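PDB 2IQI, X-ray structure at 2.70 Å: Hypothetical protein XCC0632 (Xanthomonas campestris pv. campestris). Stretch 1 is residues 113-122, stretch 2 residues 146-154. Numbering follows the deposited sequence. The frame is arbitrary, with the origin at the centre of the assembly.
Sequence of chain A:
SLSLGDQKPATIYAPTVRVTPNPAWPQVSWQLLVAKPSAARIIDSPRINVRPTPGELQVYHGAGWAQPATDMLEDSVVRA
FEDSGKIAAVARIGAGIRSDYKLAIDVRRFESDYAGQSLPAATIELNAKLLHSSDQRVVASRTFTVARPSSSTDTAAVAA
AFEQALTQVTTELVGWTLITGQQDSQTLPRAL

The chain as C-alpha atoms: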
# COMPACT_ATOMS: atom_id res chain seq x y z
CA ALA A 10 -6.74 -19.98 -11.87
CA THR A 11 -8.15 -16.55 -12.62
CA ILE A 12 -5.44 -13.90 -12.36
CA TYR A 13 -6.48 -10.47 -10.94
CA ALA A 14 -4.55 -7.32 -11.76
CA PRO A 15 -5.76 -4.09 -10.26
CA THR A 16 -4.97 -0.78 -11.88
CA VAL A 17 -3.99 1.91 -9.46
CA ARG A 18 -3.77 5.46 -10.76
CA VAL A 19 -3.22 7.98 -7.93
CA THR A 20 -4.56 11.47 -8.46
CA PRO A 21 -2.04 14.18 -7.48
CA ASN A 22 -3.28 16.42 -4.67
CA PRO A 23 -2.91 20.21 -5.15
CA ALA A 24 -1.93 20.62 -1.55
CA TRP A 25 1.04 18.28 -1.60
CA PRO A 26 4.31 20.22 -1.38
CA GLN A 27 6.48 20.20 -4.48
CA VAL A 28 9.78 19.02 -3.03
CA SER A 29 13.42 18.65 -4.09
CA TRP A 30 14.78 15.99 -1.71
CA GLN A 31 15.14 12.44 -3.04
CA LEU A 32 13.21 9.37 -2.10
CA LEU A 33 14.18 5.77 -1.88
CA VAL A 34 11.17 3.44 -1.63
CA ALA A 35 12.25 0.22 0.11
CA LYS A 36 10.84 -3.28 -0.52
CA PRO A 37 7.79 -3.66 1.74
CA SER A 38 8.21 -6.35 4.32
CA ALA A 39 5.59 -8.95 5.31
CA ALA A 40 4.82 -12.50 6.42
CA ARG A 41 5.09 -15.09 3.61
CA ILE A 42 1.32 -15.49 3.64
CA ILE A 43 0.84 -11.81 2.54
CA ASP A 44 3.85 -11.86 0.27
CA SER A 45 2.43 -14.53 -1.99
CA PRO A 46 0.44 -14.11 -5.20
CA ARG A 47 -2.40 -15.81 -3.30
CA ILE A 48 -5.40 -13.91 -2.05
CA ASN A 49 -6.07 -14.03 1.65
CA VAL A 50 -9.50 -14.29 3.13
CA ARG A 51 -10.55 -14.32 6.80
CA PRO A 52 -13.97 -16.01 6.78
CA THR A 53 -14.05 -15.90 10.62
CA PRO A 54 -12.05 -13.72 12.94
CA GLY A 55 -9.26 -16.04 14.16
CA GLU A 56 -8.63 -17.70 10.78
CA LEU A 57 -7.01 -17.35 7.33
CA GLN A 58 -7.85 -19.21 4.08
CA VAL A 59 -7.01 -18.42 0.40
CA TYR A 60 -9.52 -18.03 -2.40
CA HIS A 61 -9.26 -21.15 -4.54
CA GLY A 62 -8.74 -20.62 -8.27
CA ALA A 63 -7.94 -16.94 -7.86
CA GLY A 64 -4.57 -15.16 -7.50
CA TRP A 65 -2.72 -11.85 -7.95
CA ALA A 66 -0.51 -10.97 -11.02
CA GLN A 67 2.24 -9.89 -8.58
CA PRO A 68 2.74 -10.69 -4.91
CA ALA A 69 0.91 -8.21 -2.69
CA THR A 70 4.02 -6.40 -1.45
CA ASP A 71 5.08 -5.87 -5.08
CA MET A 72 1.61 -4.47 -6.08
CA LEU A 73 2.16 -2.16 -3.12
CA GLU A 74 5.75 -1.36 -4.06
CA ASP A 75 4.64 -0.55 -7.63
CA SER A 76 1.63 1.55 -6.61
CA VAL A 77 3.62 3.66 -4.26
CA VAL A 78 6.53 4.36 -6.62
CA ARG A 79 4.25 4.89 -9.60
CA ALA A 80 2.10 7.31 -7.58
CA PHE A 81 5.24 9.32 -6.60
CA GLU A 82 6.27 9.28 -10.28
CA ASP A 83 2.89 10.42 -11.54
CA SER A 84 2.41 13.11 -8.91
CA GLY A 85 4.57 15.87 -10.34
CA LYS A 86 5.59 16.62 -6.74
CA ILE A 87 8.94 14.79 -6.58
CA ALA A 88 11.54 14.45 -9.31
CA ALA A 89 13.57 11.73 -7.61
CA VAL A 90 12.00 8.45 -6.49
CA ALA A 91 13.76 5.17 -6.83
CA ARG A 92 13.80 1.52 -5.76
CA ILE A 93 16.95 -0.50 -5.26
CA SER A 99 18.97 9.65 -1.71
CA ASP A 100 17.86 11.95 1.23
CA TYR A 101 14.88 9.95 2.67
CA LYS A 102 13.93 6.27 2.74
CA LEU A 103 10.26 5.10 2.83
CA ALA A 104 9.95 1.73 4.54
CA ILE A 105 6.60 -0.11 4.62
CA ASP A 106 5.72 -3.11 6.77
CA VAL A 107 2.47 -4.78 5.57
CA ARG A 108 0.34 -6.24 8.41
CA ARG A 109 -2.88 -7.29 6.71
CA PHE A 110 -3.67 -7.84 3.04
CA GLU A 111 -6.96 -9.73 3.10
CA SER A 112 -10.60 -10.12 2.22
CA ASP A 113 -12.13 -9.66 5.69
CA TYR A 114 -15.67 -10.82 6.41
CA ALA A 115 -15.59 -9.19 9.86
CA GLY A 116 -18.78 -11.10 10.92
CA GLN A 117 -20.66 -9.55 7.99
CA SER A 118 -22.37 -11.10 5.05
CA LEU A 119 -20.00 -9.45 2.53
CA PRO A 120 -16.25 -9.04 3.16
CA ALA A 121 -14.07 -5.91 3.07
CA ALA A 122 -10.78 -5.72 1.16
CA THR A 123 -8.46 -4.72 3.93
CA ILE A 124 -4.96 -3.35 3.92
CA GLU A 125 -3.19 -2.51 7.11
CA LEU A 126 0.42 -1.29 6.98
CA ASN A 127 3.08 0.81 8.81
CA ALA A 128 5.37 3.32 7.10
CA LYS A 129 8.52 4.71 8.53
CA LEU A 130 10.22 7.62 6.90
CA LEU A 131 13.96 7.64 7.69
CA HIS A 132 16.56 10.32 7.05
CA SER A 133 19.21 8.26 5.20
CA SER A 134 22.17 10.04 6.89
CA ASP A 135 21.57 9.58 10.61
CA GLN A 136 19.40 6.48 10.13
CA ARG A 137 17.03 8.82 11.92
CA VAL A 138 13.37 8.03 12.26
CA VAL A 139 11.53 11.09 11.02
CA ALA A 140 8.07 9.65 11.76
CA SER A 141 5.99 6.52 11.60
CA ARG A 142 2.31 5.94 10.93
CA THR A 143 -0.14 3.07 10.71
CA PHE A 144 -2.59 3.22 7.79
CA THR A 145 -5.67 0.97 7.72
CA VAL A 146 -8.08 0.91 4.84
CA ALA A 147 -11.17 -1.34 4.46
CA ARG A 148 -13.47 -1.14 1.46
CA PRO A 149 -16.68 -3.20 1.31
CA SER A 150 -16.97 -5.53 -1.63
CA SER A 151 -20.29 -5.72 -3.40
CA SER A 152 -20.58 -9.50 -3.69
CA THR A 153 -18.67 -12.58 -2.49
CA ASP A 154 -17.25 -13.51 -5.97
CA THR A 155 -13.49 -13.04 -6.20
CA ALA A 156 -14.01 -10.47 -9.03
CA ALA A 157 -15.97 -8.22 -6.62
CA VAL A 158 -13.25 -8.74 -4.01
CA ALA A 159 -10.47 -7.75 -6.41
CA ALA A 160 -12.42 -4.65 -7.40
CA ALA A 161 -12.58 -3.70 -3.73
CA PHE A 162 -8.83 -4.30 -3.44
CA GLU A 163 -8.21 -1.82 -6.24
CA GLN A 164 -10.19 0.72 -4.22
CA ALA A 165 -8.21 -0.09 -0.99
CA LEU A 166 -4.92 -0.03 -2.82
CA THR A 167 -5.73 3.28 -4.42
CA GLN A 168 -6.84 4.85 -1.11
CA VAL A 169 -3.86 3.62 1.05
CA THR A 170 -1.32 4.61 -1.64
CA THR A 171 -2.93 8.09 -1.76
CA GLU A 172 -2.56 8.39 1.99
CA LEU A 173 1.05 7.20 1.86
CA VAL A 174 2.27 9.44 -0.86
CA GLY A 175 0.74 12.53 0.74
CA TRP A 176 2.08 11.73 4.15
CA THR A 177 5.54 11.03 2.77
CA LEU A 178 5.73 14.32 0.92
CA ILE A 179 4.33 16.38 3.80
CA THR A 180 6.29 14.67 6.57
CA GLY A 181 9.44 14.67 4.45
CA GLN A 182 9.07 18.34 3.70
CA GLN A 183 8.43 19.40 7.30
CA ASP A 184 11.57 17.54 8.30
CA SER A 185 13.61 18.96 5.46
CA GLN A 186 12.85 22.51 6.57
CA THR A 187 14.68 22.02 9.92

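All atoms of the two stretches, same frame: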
# COMPACT_ATOMS: atom_id res chain seq x y z
N ASP A 113 -11.74 -9.49 4.28
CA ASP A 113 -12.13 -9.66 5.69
C ASP A 113 -13.64 -9.61 5.83
O ASP A 113 -14.27 -8.60 5.51
CB ASP A 113 -11.47 -8.59 6.54
CG ASP A 113 -11.78 -8.72 8.05
OD1 ASP A 113 -12.18 -9.80 8.55
OD2 ASP A 113 -11.57 -7.68 8.75
N TYR A 114 -14.21 -10.72 6.29
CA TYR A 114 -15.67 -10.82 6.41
C TYR A 114 -16.17 -10.03 7.59
O TYR A 114 -17.28 -9.52 7.57
CB TYR A 114 -16.16 -12.27 6.47
CG TYR A 114 -16.43 -12.88 5.12
CD1 TYR A 114 -17.74 -12.91 4.59
CD2 TYR A 114 -15.40 -13.44 4.38
CE1 TYR A 114 -17.99 -13.49 3.34
CE2 TYR A 114 -15.62 -14.01 3.15
CZ TYR A 114 -16.90 -14.03 2.62
OH TYR A 114 -17.08 -14.61 1.39
N ALA A 115 -15.32 -9.93 8.62
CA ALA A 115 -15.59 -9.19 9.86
C ALA A 115 -17.02 -9.46 10.44
O ALA A 115 -17.79 -8.52 10.71
CB ALA A 115 -15.29 -7.67 9.66
N GLY A 116 -17.38 -10.73 10.61
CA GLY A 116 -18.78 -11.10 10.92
C GLY A 116 -19.89 -10.36 10.13
O GLY A 116 -20.90 -9.93 10.69
N GLN A 117 -19.68 -10.19 8.84
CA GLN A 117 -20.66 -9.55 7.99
C GLN A 117 -20.96 -10.55 6.92
O GLN A 117 -20.36 -11.60 6.84
CB GLN A 117 -20.09 -8.28 7.37
CG GLN A 117 -20.09 -7.09 8.30
CD GLN A 117 -21.46 -6.47 8.41
OE1 GLN A 117 -22.47 -7.17 8.51
NE2 GLN A 117 -21.52 -5.15 8.34
N SER A 118 -21.91 -10.20 6.08
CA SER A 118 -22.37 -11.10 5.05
C SER A 118 -21.44 -10.99 3.87
O SER A 118 -21.15 -12.02 3.25
CB SER A 118 -23.77 -10.73 4.63
OG SER A 118 -24.51 -11.90 4.65
N LEU A 119 -20.99 -9.75 3.59
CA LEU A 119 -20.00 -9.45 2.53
C LEU A 119 -18.67 -8.90 3.11
O LEU A 119 -18.69 -8.03 4.00
CB LEU A 119 -20.56 -8.45 1.52
CG LEU A 119 -21.93 -8.68 0.91
CD1 LEU A 119 -22.44 -7.37 0.34
CD2 LEU A 119 -21.89 -9.80 -0.13
N PRO A 120 -17.53 -9.35 2.55
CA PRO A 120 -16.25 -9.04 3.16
C PRO A 120 -15.71 -7.68 2.69
O PRO A 120 -16.19 -7.12 1.68
CB PRO A 120 -15.36 -10.14 2.62
CG PRO A 120 -15.85 -10.34 1.21
CD PRO A 120 -17.35 -10.10 1.29
N ALA A 121 -14.72 -7.17 3.42
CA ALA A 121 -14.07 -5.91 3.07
C ALA A 121 -12.62 -6.19 2.68
O ALA A 121 -11.89 -6.89 3.40
CB ALA A 121 -14.13 -4.94 4.23
N ALA A 122 -12.20 -5.66 1.52
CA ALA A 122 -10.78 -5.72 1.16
C ALA A 122 -10.03 -4.79 2.09
O ALA A 122 -10.33 -3.62 2.16
CB ALA A 122 -10.57 -5.31 -0.26
N VAL A 146 -6.98 0.62 5.70
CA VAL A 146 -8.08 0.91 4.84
C VAL A 146 -8.92 -0.35 4.65
O VAL A 146 -8.36 -1.44 4.43
CB VAL A 146 -7.58 1.42 3.50
CG1 VAL A 146 -8.71 1.49 2.49
CG2 VAL A 146 -6.97 2.79 3.68
N ALA A 147 -10.25 -0.22 4.76
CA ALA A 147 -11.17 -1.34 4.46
C ALA A 147 -12.28 -0.89 3.52
O ALA A 147 -12.99 0.10 3.77
CB ALA A 147 -11.76 -1.94 5.75
N ARG A 148 -12.43 -1.58 2.40
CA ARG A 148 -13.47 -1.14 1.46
C ARG A 148 -14.42 -2.29 1.19
O ARG A 148 -13.99 -3.35 0.75
CB ARG A 148 -12.86 -0.60 0.16
CG ARG A 148 -11.97 0.66 0.34
CD ARG A 148 -12.75 1.95 0.62
NE ARG A 148 -13.55 2.31 -0.56
CZ ARG A 148 -13.16 3.18 -1.50
NH1 ARG A 148 -12.00 3.81 -1.37
NH2 ARG A 148 -13.94 3.44 -2.55
N PRO A 149 -15.73 -2.08 1.45
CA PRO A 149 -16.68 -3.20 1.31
C PRO A 149 -16.75 -3.60 -0.14
O PRO A 149 -16.68 -2.74 -1.03
CB PRO A 149 -18.02 -2.58 1.74
CG PRO A 149 -17.86 -1.11 1.39
CD PRO A 149 -16.41 -0.81 1.78
N SER A 150 -16.79 -4.90 -0.35
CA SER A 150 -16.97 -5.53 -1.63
C SER A 150 -18.46 -5.66 -1.87
O SER A 150 -19.22 -5.74 -0.92
CB SER A 150 -16.37 -6.91 -1.56
OG SER A 150 -16.72 -7.64 -2.71
N SER A 151 -18.88 -5.70 -3.12
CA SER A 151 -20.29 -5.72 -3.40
C SER A 151 -20.93 -7.10 -3.60
O SER A 151 -22.17 -7.25 -3.43
CB SER A 151 -20.73 -4.65 -4.41
OG SER A 151 -19.93 -4.59 -5.55
N SER A 152 -20.13 -8.12 -3.89
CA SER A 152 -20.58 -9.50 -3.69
C SER A 152 -19.47 -10.40 -3.12
O SER A 152 -18.40 -9.93 -2.83
CB SER A 152 -21.15 -10.07 -4.97
OG SER A 152 -20.12 -10.60 -5.77
N THR A 153 -19.72 -11.69 -2.97
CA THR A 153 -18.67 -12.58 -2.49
C THR A 153 -17.78 -13.17 -3.60
O THR A 153 -16.80 -13.84 -3.27
CB THR A 153 -19.27 -13.72 -1.62
OG1 THR A 153 -20.18 -14.47 -2.41
CG2 THR A 153 -20.06 -13.17 -0.45
N ASP A 154 -18.10 -12.96 -4.89
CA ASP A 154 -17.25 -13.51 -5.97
C ASP A 154 -15.88 -12.84 -5.92
O ASP A 154 -15.78 -11.63 -5.70
CB ASP A 154 -17.76 -13.35 -7.44
CG ASP A 154 -19.32 -13.34 -7.62
OD1 ASP A 154 -20.12 -13.98 -6.86
OD2 ASP A 154 -19.74 -12.71 -8.63

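The two stretches meet as the ends of two antiparallel strands and then continue side by side as loops. In the first stretch the strand begins at A121. In the second it ends at P149. The contact buries 456 Å² in total, counting both sides.

Three backbone hydrogen bonds join the stretches, two of them between the strands. A122 and R148 form a hydrogen-bonded pair, with their CA atoms 5.3 Å apart. A122 N donates to R148 O at 3.0 Å, and R148 N donates to A122 O at 2.9 Å. The second of these bonds is the straighter, at 162° against 139°. Each residue thus has both its amide and its carbonyl satisfied by the other.

A121 and P149 form the next pair, which is not hydrogen-bonded. A121 CA and P149 CA lie 4.2 Å apart. Proline has no amide hydrogen, so P149 cannot donate from its backbone, and this position in the register asks for no such bond to A121. The polar groups of A121 are used on its other side: A121 N donates to D113 O at 2.6 Å, and A121 O accepts from D113 N at 2.7 Å. D113 thus ties the first stretch back on itself, and R148 bonds to A122.

The third bond lies just beyond this pair. S150 N donates to P120 O at 3.1 Å, with an angle of 162°. P120 also lacks an amide hydrogen, so its backbone can hydrogen-bond only through the carbonyl. Two CA-H...O contacts supplement the ladder. A147 CA lies 3.3 Å from A122 O, and A121 CA lies 3.5 Å from R148 O. Both carbonyls already accept an amide hydrogen, so these contacts are secondary.

The side chains of A121 and P149 lie on one face of the sheet, and those of A122 and R148 on the other. A121 CB meets A147 CB at 4.1 Å, a small apolar contact. R148 starts out beside A122, but the end of its side chain leads away, and its NH1 is hydrogen-bonded elsewhere in the structure.

Past the strands, the contact is mainly van der Waals packing. L119 points toward the second stretch. L119 CD1 lies 3.8 Å from both S150 O and S151 O, and L119 CD2 lies 3.8 Å from S152 CA and from T153 CG2. The leucine methyls cannot hydrogen-bond to those carbonyls. The T153 methyl also receives the tip of Y114, with T153 CG2 3.8 Å from Y114 OH. This is a packing contact, since a methyl offers the hydroxyl no hydrogen-bonding partner.

Two of the serines are bonded within their own stretch. S150 points toward the first stretch, yet S150 OG donates to S152 O at 2.8 Å. S152 OG in turn accepts from D154 N at 3.2 Å. In the first stretch, D113 OD1 accepts from A115 N at 3.1 Å, and Q117 N donates to Y114 O at 2.8 Å.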